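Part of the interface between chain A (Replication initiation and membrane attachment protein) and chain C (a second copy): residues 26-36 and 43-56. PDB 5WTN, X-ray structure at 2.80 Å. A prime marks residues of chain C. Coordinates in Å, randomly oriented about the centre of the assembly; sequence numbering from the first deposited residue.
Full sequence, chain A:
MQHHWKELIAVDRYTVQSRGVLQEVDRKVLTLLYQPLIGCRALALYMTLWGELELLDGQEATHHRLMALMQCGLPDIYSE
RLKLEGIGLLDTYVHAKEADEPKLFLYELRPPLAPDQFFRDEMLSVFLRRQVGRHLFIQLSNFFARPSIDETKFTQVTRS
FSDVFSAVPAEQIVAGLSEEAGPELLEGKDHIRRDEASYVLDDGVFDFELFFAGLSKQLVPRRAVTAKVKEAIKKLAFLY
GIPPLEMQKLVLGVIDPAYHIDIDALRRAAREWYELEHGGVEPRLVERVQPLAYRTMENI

Chain A (26-36) DRKVLTLLYQP
Chain C, residues 43-56: LALYMTLWGELELL

Helices that cross steeply can touch over only a short length, so a small residue at the crossing lets the backbones close in while longer side chains reach outward for polar partners. Helix 26-36 of chain A and helix 43-55 of chain C illustrate this. Their axes cross at -103° and approach to 9.4 Å, with CA atoms paired Thr31 to Thr48′ (6.0 Å) and Lys28 to Gly51′ (6.3 Å). Together the stretches bury 526 Å². The chain A stretch is helical throughout, part of a helix that begins earlier and continues later, but widens into a pi-type turn at 30-34 and kinks at Pro36, whose nitrogen has no bond to the preceding turn; chain C leaves helical phi/psi at Leu56′ (-91/110).

Gly51′ makes the close fit possible: an ideal CB there would lie 3.2 Å from Leu32 CD2 and 3.4 Å from Thr31 CG2. Leu32 (m, t) instead covers the bare backbone and sets CD1 4.1 Å from CD2 of Leu55′ (t, p). Thr31 adopts m, which returns OG1 to Arg27 O (2.6 Å) and lays CG2 3.5 Å from Met47′ O. A water donates to Thr31 OG1 (2.4 Å) and Met47′ O (3.2 Å) and accepts from Arg27 NE (2.9 Å), joining the helices.

Thr48′, also m, bonds its own helix, OG1 to Ala44′ O at 2.7 Å. Gln35, extended (t, t, chi3 174°), gives NE2 to Thr31 O (2.9 Å) and, weakly, to Thr48′ OG1 (3.4 Å).

Lys28 leaves sideways, but m, t, t, t carries NZ to Glu54′ OE1 (m, t, chi3 -98°), a 2.7 Å salt bridge at the more exposed end. Arg27 (t, t, p, chi4 -138°) brings one guanidinium face over NE1 of Trp50′ (t, chi2 -3°); NH2 and NE1, both donors, are 2.7 Å apart without a hydrogen bond.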

ATOM      1  N   ASP A  26      -6.728   6.261  -1.380  1.00 28.72           N
ATOM      2  CA  ASP A  26      -7.497   7.022  -0.400  1.00 23.79           C
ATOM      3  C   ASP A  26      -6.628   8.033   0.343  1.00 19.87           C
ATOM      4  O   ASP A  26      -7.051   9.154   0.596  1.00 17.83           O
ATOM      5  CB  ASP A  26      -8.121   6.087   0.633  1.00 24.08           C
ATOM      6  CG  ASP A  26      -9.033   5.054   0.018  1.00 22.77           C
ATOM      7  OD1 ASP A  26      -9.845   5.410  -0.864  1.00 20.79           O
ATOM      8  OD2 ASP A  26      -8.940   3.880   0.433  1.00 24.62           O
ATOM      9  N   ARG A  27      -5.408   7.643   0.682  1.00 20.18           N
ATOM     10  CA  ARG A  27      -4.547   8.517   1.466  1.00 22.88           C
ATOM     11  C   ARG A  27      -4.181   9.790   0.720  1.00 20.33           C
ATOM     12  O   ARG A  27      -3.953  10.833   1.330  1.00 18.80           O
ATOM     13  CB  ARG A  27      -3.265   7.805   1.891  1.00 27.25           C
ATOM     14  CG  ARG A  27      -2.487   8.558   2.951  1.00 26.36           C
ATOM     15  CD  ARG A  27      -1.022   8.237   2.859  1.00 31.73           C
ATOM     16  NE  ARG A  27      -0.465   8.899   1.695  1.00 35.23           N
ATOM     17  CZ  ARG A  27       0.402   8.351   0.860  1.00 36.26           C
ATOM     18  NH1 ARG A  27       0.815   7.105   1.045  1.00 35.65           N
ATOM     19  NH2 ARG A  27       0.836   9.059  -0.170  1.00 35.23           N
ATOM     20  N   LYS A  28      -4.098   9.693  -0.603  1.00 21.01           N
ATOM     21  CA  LYS A  28      -3.761  10.844  -1.432  1.00 19.47           C
ATOM     22  C   LYS A  28      -4.984  11.735  -1.596  1.00 15.41           C
ATOM     23  O   LYS A  28      -4.893  12.960  -1.522  1.00 14.26           O
ATOM     24  CB  LYS A  28      -3.251  10.390  -2.800  1.00 25.99           C
ATOM     25  CG  LYS A  28      -2.155   9.339  -2.736  1.00 27.86           C
ATOM     26  CD  LYS A  28      -1.379   9.269  -4.042  1.00 33.11           C
ATOM     27  CE  LYS A  28      -0.702   7.919  -4.211  1.00 40.19           C
ATOM     28  NZ  LYS A  28       0.038   7.826  -5.500  1.00 39.99           N
ATOM     29  N   VAL A  29      -6.131  11.102  -1.815  1.00 14.25           N
ATOM     30  CA  VAL A  29      -7.396  11.812  -1.932  1.00 14.45           C
ATOM     31  C   VAL A  29      -7.653  12.575  -0.643  1.00 14.79           C
ATOM     32  O   VAL A  29      -8.129  13.711  -0.661  1.00 13.28           O
ATOM     33  CB  VAL A  29      -8.566  10.848  -2.197  1.00 14.29           C
ATOM     34  CG1 VAL A  29      -9.893  11.586  -2.097  1.00 12.11           C
ATOM     35  CG2 VAL A  29      -8.414  10.191  -3.560  1.00 14.75           C
ATOM     36  N   LEU A  30      -7.329  11.941   0.479  1.00 13.56           N
ATOM     37  CA  LEU A  30      -7.438  12.585   1.773  1.00 11.95           C
ATOM     38  C   LEU A  30      -6.514  13.771   1.894  1.00 11.73           C
ATOM     39  O   LEU A  30      -6.901  14.832   2.363  1.00 10.67           O
ATOM     40  CB  LEU A  30      -7.118  11.601   2.877  1.00 13.22           C
ATOM     41  CG  LEU A  30      -8.282  10.672   3.193  1.00 14.69           C
ATOM     42  CD1 LEU A  30      -7.722   9.451   3.895  1.00 13.41           C
ATOM     43  CD2 LEU A  30      -9.340  11.369   4.030  1.00 10.00           C
ATOM     44  N   THR A  31      -5.284  13.599   1.458  1.00 12.65           N
ATOM     45  CA  THR A  31      -4.325  14.657   1.636  1.00 12.66           C
ATOM     46  C   THR A  31      -4.519  15.785   0.651  1.00 13.88           C
ATOM     47  O   THR A  31      -4.298  16.941   1.011  1.00 14.78           O
ATOM     48  CB  THR A  31      -2.914  14.142   1.523  1.00 12.56           C
ATOM     49  OG1 THR A  31      -2.793  12.943   2.297  1.00 13.91           O
ATOM     50  CG2 THR A  31      -1.937  15.187   2.037  1.00 15.32           C
ATOM     51  N   LEU A  32      -4.872  15.451  -0.593  1.00 12.77           N
ATOM     52  CA  LEU A  32      -4.965  16.469  -1.637  1.00 13.28           C
ATOM     53  C   LEU A  32      -6.333  17.038  -1.967  1.00 13.11           C
ATOM     54  O   LEU A  32      -6.429  18.079  -2.603  1.00 15.61           O
ATOM     55  CB  LEU A  32      -4.311  15.966  -2.912  1.00 14.52           C
ATOM     56  CG  LEU A  32      -2.929  15.370  -2.700  1.00 15.02           C
ATOM     57  CD1 LEU A  32      -2.407  14.893  -4.030  1.00 20.73           C
ATOM     58  CD2 LEU A  32      -1.999  16.398  -2.103  1.00 14.19           C
ATOM     59  N   LEU A  33      -7.394  16.386  -1.527  1.00 11.74           N
ATOM     60  CA  LEU A  33      -8.735  16.749  -2.010  1.00 12.23           C
ATOM     61  C   LEU A  33      -9.617  17.151  -0.838  1.00 12.92           C
ATOM     62  O   LEU A  33     -10.258  18.205  -0.831  1.00 11.70           O
ATOM     63  CB  LEU A  33      -9.373  15.639  -2.856  1.00 12.14           C
ATOM     64  CG  LEU A  33      -8.741  15.314  -4.212  1.00 12.48           C
ATOM     65  CD1 LEU A  33      -9.587  14.279  -4.914  1.00 11.64           C
ATOM     66  CD2 LEU A  33      -8.572  16.552  -5.062  1.00 10.41           C
ATOM     67  N   TYR A  34      -9.706  16.243   0.119  1.00 12.77           N
ATOM     68  CA  TYR A  34     -10.386  16.522   1.356  1.00 11.37           C
ATOM     69  C   TYR A  34      -9.700  17.519   2.270  1.00 10.46           C
ATOM     70  O   TYR A  34     -10.374  18.299   2.919  1.00 10.85           O
ATOM     71  CB  TYR A  34     -10.598  15.229   2.104  1.00 11.06           C
ATOM     72  CG  TYR A  34     -11.746  14.435   1.569  1.00  8.31           C
ATOM     73  CD1 TYR A  34     -11.610  13.677   0.432  1.00  7.88           C
ATOM     74  CD2 TYR A  34     -12.969  14.423   2.227  1.00  8.93           C
ATOM     75  CE1 TYR A  34     -12.669  12.930  -0.047  1.00  8.95           C
ATOM     76  CE2 TYR A  34     -14.022  13.672   1.758  1.00  9.22           C
ATOM     77  CZ  TYR A  34     -13.865  12.932   0.619  1.00  7.43           C
ATOM     78  OH  TYR A  34     -14.912  12.196   0.152  1.00  8.62           O
ATOM     79  N   GLN A  35      -8.375  17.489   2.348  1.00 11.66           N
ATOM     80  CA  GLN A  35      -7.689  18.330   3.330  1.00 12.23           C
ATOM     81  C   GLN A  35      -7.918  19.812   3.144  1.00 12.16           C
ATOM     82  O   GLN A  35      -8.164  20.491   4.113  1.00 11.50           O
ATOM     83  CB  GLN A  35      -6.197  18.042   3.408  1.00 13.73           C
ATOM     84  CG  GLN A  35      -5.555  18.555   4.694  1.00 11.87           C
ATOM     85  CD  GLN A  35      -4.037  18.466   4.653  1.00 14.46           C
ATOM     86  OE1 GLN A  35      -3.336  18.937   5.557  1.00 17.65           O
ATOM     87  NE2 GLN A  35      -3.523  17.850   3.617  1.00 15.31           N
ATOM     88  N   PRO A  36      -7.840  20.321   1.899  1.00 15.81           N
ATOM     89  CA  PRO A  36      -8.163  21.751   1.764  1.00 15.70           C
ATOM     90  C   PRO A  36      -9.559  22.122   2.289  1.00 16.97           C
ATOM     91  O   PRO A  36      -9.755  23.236   2.772  1.00 20.59           O
ATOM     92  CB  PRO A  36      -8.084  21.978   0.263  1.00 14.41           C
ATOM     93  CG  PRO A  36      -7.043  21.013  -0.177  1.00 16.72           C
ATOM     94  CD  PRO A  36      -7.277  19.775   0.650  1.00 14.02           C
TER
ATOM     95  N   LEU C  43       2.258  15.508  12.193  1.00 15.80           N
ATOM     96  CA  LEU C  43       1.870  14.365  11.399  1.00 16.06           C
ATOM     97  C   LEU C  43       1.168  14.831  10.129  1.00 18.94           C
ATOM     98  O   LEU C  43       1.527  14.392   9.030  1.00 16.89           O
ATOM     99  CB  LEU C  43       0.931  13.463  12.195  1.00 17.84           C
ATOM    100  CG  LEU C  43       0.511  12.188  11.457  1.00 17.28           C
ATOM    101  CD1 LEU C  43       1.739  11.394  11.211  1.00 19.74           C
ATOM    102  CD2 LEU C  43      -0.478  11.345  12.237  1.00 12.16           C
ATOM    103  N   ALA C  44       0.195  15.736  10.281  1.00 17.01           N
ATOM    104  CA  ALA C  44      -0.457  16.346   9.120  1.00 15.08           C
ATOM    105  C   ALA C  44       0.510  16.932   8.087  1.00 17.39           C
ATOM    106  O   ALA C  44       0.310  16.734   6.894  1.00 19.94           O
ATOM    107  CB  ALA C  44      -1.465  17.380   9.533  1.00 12.38           C
ATOM    108  N   LEU C  45       1.535  17.661   8.527  1.00 17.30           N
ATOM    109  CA  LEU C  45       2.469  18.286   7.591  1.00 15.96           C
ATOM    110  C   LEU C  45       3.301  17.241   6.903  1.00 17.92           C
ATOM    111  O   LEU C  45       3.608  17.370   5.720  1.00 20.01           O
ATOM    112  CB  LEU C  45       3.393  19.294   8.287  1.00 18.63           C
ATOM    113  CG  LEU C  45       4.424  20.074   7.445  1.00 15.20           C
ATOM    114  CD1 LEU C  45       3.770  20.806   6.291  1.00 14.08           C
ATOM    115  CD2 LEU C  45       5.173  21.054   8.311  1.00 15.68           C
ATOM    116  N   TYR C  46       3.691  16.210   7.638  1.00 17.87           N
ATOM    117  CA  TYR C  46       4.522  15.192   7.027  1.00 21.15           C
ATOM    118  C   TYR C  46       3.743  14.558   5.858  1.00 21.69           C
ATOM    119  O   TYR C  46       4.253  14.471   4.733  1.00 20.54           O
ATOM    120  CB  TYR C  46       4.934  14.161   8.056  1.00 16.15           C
ATOM    121  CG  TYR C  46       5.923  13.131   7.568  1.00 18.87           C
ATOM    122  CD1 TYR C  46       7.259  13.437   7.414  1.00 18.39           C
ATOM    123  CD2 TYR C  46       5.522  11.833   7.297  1.00 22.22           C
ATOM    124  CE1 TYR C  46       8.167  12.477   6.984  1.00 21.32           C
ATOM    125  CE2 TYR C  46       6.422  10.861   6.884  1.00 21.88           C
ATOM    126  CZ  TYR C  46       7.744  11.192   6.730  1.00 22.74           C
ATOM    127  OH  TYR C  46       8.634  10.235   6.309  1.00 25.29           O
ATOM    128  N   MET C  47       2.509  14.156   6.142  1.00 18.80           N
ATOM    129  CA  MET C  47       1.636  13.567   5.139  1.00 19.21           C
ATOM    130  C   MET C  47       1.408  14.508   3.961  1.00 22.45           C
ATOM    131  O   MET C  47       1.296  14.057   2.820  1.00 21.35           O
ATOM    132  CB  MET C  47       0.294  13.175   5.763  1.00 14.86           C
ATOM    133  CG  MET C  47       0.413  12.218   6.938  1.00 17.68           C
ATOM    134  SD  MET C  47       0.619  10.503   6.421  1.00 18.07           S
ATOM    135  CE  MET C  47       2.400  10.331   6.525  1.00 17.98           C
ATOM    136  N   THR C  48       1.336  15.810   4.226  1.00 19.37           N
ATOM    137  CA  THR C  48       1.090  16.757   3.145  1.00 20.64           C
ATOM    138  C   THR C  48       2.310  16.869   2.234  1.00 20.92           C
ATOM    139  O   THR C  48       2.177  16.902   1.021  1.00 21.19           O
ATOM    140  CB  THR C  48       0.666  18.163   3.654  1.00 18.51           C
ATOM    141  OG1 THR C  48      -0.344  18.038   4.660  1.00 18.89           O
ATOM    142  CG2 THR C  48       0.121  19.010   2.515  1.00 15.55           C
ATOM    143  N   LEU C  49       3.500  16.942   2.817  1.00 22.80           N
ATOM    144  CA  LEU C  49       4.712  17.075   2.011  1.00 24.50           C
ATOM    145  C   LEU C  49       4.870  15.838   1.127  1.00 21.95           C
ATOM    146  O   LEU C  49       5.265  15.904  -0.032  1.00 20.70           O
ATOM    147  CB  LEU C  49       5.945  17.266   2.911  1.00 21.48           C
ATOM    148  CG  LEU C  49       6.084  18.562   3.713  1.00 18.59           C
ATOM    149  CD1 LEU C  49       7.448  18.661   4.370  1.00 18.37           C
ATOM    150  CD2 LEU C  49       5.858  19.770   2.835  1.00 22.33           C
ATOM    151  N   TRP C  50       4.529  14.701   1.694  1.00 24.09           N
ATOM    152  CA  TRP C  50       4.702  13.444   1.007  1.00 29.22           C
ATOM    153  C   TRP C  50       3.716  13.413  -0.167  1.00 27.55           C
ATOM    154  O   TRP C  50       4.082  13.025  -1.266  1.00 29.02           O
ATOM    155  CB  TRP C  50       4.628  12.319   2.055  1.00 29.14           C
ATOM    156  CG  TRP C  50       4.196  10.951   1.679  1.00 42.41           C
ATOM    157  CD1 TRP C  50       3.773  10.505   0.455  1.00 45.24           C
ATOM    158  CD2 TRP C  50       4.116   9.811   2.571  1.00 53.93           C
ATOM    159  NE1 TRP C  50       3.450   9.159   0.530  1.00 51.80           N
ATOM    160  CE2 TRP C  50       3.643   8.715   1.816  1.00 53.40           C
ATOM    161  CE3 TRP C  50       4.408   9.612   3.927  1.00 49.03           C
ATOM    162  CZ2 TRP C  50       3.454   7.440   2.381  1.00 49.08           C
ATOM    163  CZ3 TRP C  50       4.219   8.336   4.479  1.00 42.89           C
ATOM    164  CH2 TRP C  50       3.751   7.278   3.709  1.00 39.91           C
ATOM    165  N   GLY C  51       2.504  13.910   0.039  1.00 27.28           N
ATOM    166  CA  GLY C  51       1.586  14.126  -1.067  1.00 21.73           C
ATOM    167  C   GLY C  51       2.126  15.070  -2.134  1.00 23.65           C
ATOM    168  O   GLY C  51       1.971  14.821  -3.321  1.00 25.44           O
ATOM    169  N   GLU C  52       2.770  16.151  -1.707  1.00 23.18           N
ATOM    170  CA  GLU C  52       3.347  17.110  -2.643  1.00 22.70           C
ATOM    171  C   GLU C  52       4.402  16.446  -3.526  1.00 29.45           C
ATOM    172  O   GLU C  52       4.471  16.695  -4.729  1.00 31.45           O
ATOM    173  CB  GLU C  52       3.959  18.293  -1.891  1.00 24.87           C
ATOM    174  CG  GLU C  52       2.974  19.410  -1.585  1.00 26.33           C
ATOM    175  CD  GLU C  52       2.527  20.151  -2.830  1.00 25.81           C
ATOM    176  OE1 GLU C  52       2.873  21.343  -2.970  1.00 24.59           O
ATOM    177  OE2 GLU C  52       1.830  19.541  -3.668  1.00 26.83           O
ATOM    178  N   LEU C  53       5.221  15.598  -2.912  1.00 29.10           N
ATOM    179  CA  LEU C  53       6.275  14.875  -3.613  1.00 28.56           C
ATOM    180  C   LEU C  53       5.763  14.344  -4.940  1.00 30.73           C
ATOM    181  O   LEU C  53       6.346  14.592  -5.985  1.00 36.25           O
ATOM    182  CB  LEU C  53       6.732  13.691  -2.758  1.00 29.26           C
ATOM    183  CG  LEU C  53       7.875  12.825  -3.272  1.00 30.01           C
ATOM    184  CD1 LEU C  53       9.063  13.721  -3.508  1.00 34.57           C
ATOM    185  CD2 LEU C  53       8.222  11.746  -2.266  1.00 34.10           C
ATOM    186  N   GLU C  54       4.650  13.619  -4.890  1.00 29.18           N
ATOM    187  CA  GLU C  54       4.070  13.020  -6.087  1.00 29.65           C
ATOM    188  C   GLU C  54       3.303  14.029  -6.941  1.00 31.92           C
ATOM    189  O   GLU C  54       3.285  13.924  -8.168  1.00 32.91           O
ATOM    190  CB  GLU C  54       3.154  11.853  -5.709  1.00 30.05           C
ATOM    191  CG  GLU C  54       3.867  10.514  -5.601  1.00 26.01           C
ATOM    192  CD  GLU C  54       2.937   9.340  -5.833  1.00 31.30           C
ATOM    193  OE1 GLU C  54       2.465   8.749  -4.841  1.00 38.01           O
ATOM    194  OE2 GLU C  54       2.679   9.008  -7.009  1.00 37.48           O
ATOM    195  N   LEU C  55       2.668  14.999  -6.292  1.00 30.87           N
ATOM    196  CA  LEU C  55       1.858  15.987  -7.001  1.00 30.19           C
ATOM    197  C   LEU C  55       2.725  16.945  -7.814  1.00 32.20           C
ATOM    198  O   LEU C  55       2.477  17.168  -9.002  1.00 32.16           O
ATOM    199  CB  LEU C  55       0.986  16.762  -6.017  1.00 25.98           C
ATOM    200  CG  LEU C  55      -0.016  17.709  -6.656  1.00 25.23           C
ATOM    201  CD1 LEU C  55      -0.890  16.937  -7.626  1.00 23.85           C
ATOM    202  CD2 LEU C  55      -0.836  18.373  -5.581  1.00 25.80           C
ATOM    203  N   LEU C  56       3.747  17.502  -7.170  1.00 33.82           N
ATOM    204  CA  LEU C  56       4.720  18.328  -7.873  1.00 37.54           C
ATOM    205  C   LEU C  56       5.823  17.388  -8.309  1.00 42.73           C
ATOM    206  O   LEU C  56       6.611  16.935  -7.466  1.00 44.94           O
ATOM    207  CB  LEU C  56       5.353  19.317  -6.902  1.00 34.56           C
ATOM    208  CG  LEU C  56       4.589  20.428  -6.210  1.00 30.62           C
ATOM    209  CD1 LEU C  56       5.383  20.851  -4.980  1.00 29.04           C
ATOM    210  CD2 LEU C  56       4.455  21.577  -7.172  1.00 29.67           C
TER
HETATM  211  O   HOH W   1      -0.732  11.727   2.076  1.00 30.09           O